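Local coordinates for uncharacterized protein (Bacillus thuringiensis serovar kurstaki, PDB 4XE7) that probably polymerises into actin-like filaments that segregate plasmid DNA, as a bacterial actin of the ParM family, at residues Gly153-Asp158 against Asn199-Ser204. Residues are numbered along the deposited sequence; the frame is centred on the assembly and turned at random.
Sequences GMPIED and NVEGVS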
# COMPACT_ATOMS: atom_id res chain seq x y z
N GLY A 153 -10.28 -7.91 -6.53
CA GLY A 153 -11.29 -6.94 -6.88
C GLY A 153 -10.88 -6.17 -8.10
O GLY A 153 -9.69 -6.01 -8.37
N MET A 154 -11.86 -5.71 -8.86
CA MET A 154 -11.56 -4.83 -9.98
C MET A 154 -12.52 -3.66 -9.99
O MET A 154 -13.66 -3.77 -9.52
CB MET A 154 -11.62 -5.59 -11.31
CG MET A 154 -13.00 -6.07 -11.70
SD MET A 154 -12.97 -6.96 -13.25
CE MET A 154 -14.12 -8.26 -12.87
N PRO A 155 -12.05 -2.51 -10.49
CA PRO A 155 -12.87 -1.31 -10.65
C PRO A 155 -14.05 -1.56 -11.60
O PRO A 155 -14.02 -2.51 -12.39
CB PRO A 155 -11.89 -0.28 -11.22
CG PRO A 155 -10.73 -1.07 -11.73
CD PRO A 155 -10.64 -2.27 -10.87
N ILE A 156 -15.06 -0.71 -11.53
CA ILE A 156 -16.34 -0.93 -12.21
C ILE A 156 -16.27 -0.89 -13.75
O ILE A 156 -17.12 -1.47 -14.42
CB ILE A 156 -17.38 0.10 -11.71
CG1 ILE A 156 -18.80 -0.37 -12.03
CG2 ILE A 156 -17.08 1.50 -12.27
CD1 ILE A 156 -19.13 -1.71 -11.44
N GLU A 157 -15.25 -0.24 -14.29
CA GLU A 157 -15.11 -0.12 -15.74
C GLU A 157 -14.88 -1.48 -16.41
O GLU A 157 -15.36 -1.73 -17.52
CB GLU A 157 -13.96 0.83 -16.12
CG GLU A 157 -12.72 0.78 -15.22
CD GLU A 157 -12.88 1.55 -13.92
OE1 GLU A 157 -13.86 1.29 -13.19
OE2 GLU A 157 -12.01 2.40 -13.62
N ASP A 158 -14.15 -2.36 -15.73
CA ASP A 158 -13.80 -3.65 -16.30
C ASP A 158 -14.98 -4.61 -16.32
O ASP A 158 -14.88 -5.72 -16.85
CB ASP A 158 -12.64 -4.28 -15.53
CG ASP A 158 -11.49 -3.32 -15.33
OD1 ASP A 158 -10.50 -3.41 -16.09
OD2 ASP A 158 -11.59 -2.47 -14.42
N ASN A 199 -14.34 -8.70 -5.28
CA ASN A 199 -14.98 -7.71 -4.43
C ASN A 199 -15.09 -6.39 -5.17
O ASN A 199 -14.46 -6.20 -6.22
CB ASN A 199 -14.20 -7.54 -3.12
CG ASN A 199 -13.95 -8.88 -2.41
OD1 ASN A 199 -14.82 -9.41 -1.74
ND2 ASN A 199 -12.73 -9.42 -2.58
N VAL A 200 -15.89 -5.49 -4.61
CA VAL A 200 -16.06 -4.15 -5.16
C VAL A 200 -14.88 -3.27 -4.78
O VAL A 200 -14.81 -2.84 -3.63
CB VAL A 200 -17.33 -3.47 -4.61
CG1 VAL A 200 -17.56 -2.12 -5.28
CG2 VAL A 200 -18.55 -4.38 -4.75
N GLU A 201 -13.98 -2.99 -5.72
CA GLU A 201 -12.84 -2.13 -5.40
C GLU A 201 -13.38 -0.76 -5.00
O GLU A 201 -14.37 -0.30 -5.57
CB GLU A 201 -11.87 -2.02 -6.58
CG GLU A 201 -10.48 -1.50 -6.20
CD GLU A 201 -9.57 -1.28 -7.40
OE1 GLU A 201 -9.97 -0.53 -8.31
OE2 GLU A 201 -8.47 -1.86 -7.43
N GLY A 202 -12.76 -0.12 -4.02
CA GLY A 202 -13.27 1.15 -3.55
C GLY A 202 -14.09 1.03 -2.28
O GLY A 202 -13.56 1.17 -1.18
N VAL A 203 -15.38 0.74 -2.42
CA VAL A 203 -16.22 0.71 -1.22
C VAL A 203 -15.91 -0.49 -0.32
O VAL A 203 -16.29 -0.50 0.86
CB VAL A 203 -17.72 0.71 -1.58
CG1 VAL A 203 -18.19 -0.68 -1.98
CG2 VAL A 203 -18.54 1.26 -0.40
N SER A 204 -15.19 -1.49 -0.84
CA SER A 204 -14.73 -2.62 -0.01
C SER A 204 -13.86 -2.15 1.13
O SER A 204 -13.79 -2.80 2.16
CB SER A 204 -13.93 -3.64 -0.83
OG SER A 204 -14.71 -4.21 -1.86
O HOH W 1 -14.41 -7.20 -8.46
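E201, just past the end of strand 188-200, lies alongside P155, both side chains pointing the same way. Its CG stands anti to the backbone N (chi1 -163°) and the chain runs on extended. E201 OE1 lies against the ring carbons, 3.2 Å from P155 CD. Nearer the backbone, E201 CB packs 3.8 Å from M154 C, and the side chain also touches Y407 of helix 402-418. G153 contributes bare backbone: its CA lies 3.3 Å from N199 O, and a CB here would collide with that oxygen. M154 N, 3.7 Å from N199 O, makes no direct bond to it; a water accepts from M154 N at 3.0 Å and donates to N199 O at 2.5 Å. Edge strand 145-154 and its parallel neighbour 188-200 are parting here, the CA-CA separation growing from 4.5 Å at G153-N199 to 6.6 Å at M154-V200. One residue earlier they are still joined by a backbone bond between N199 and G152, whose carbonyl O also receives N199 ND2. With no direct hydrogen bond between the segments, their contact is made by a water bridge and by van der Waals contact of the glutamate with proline.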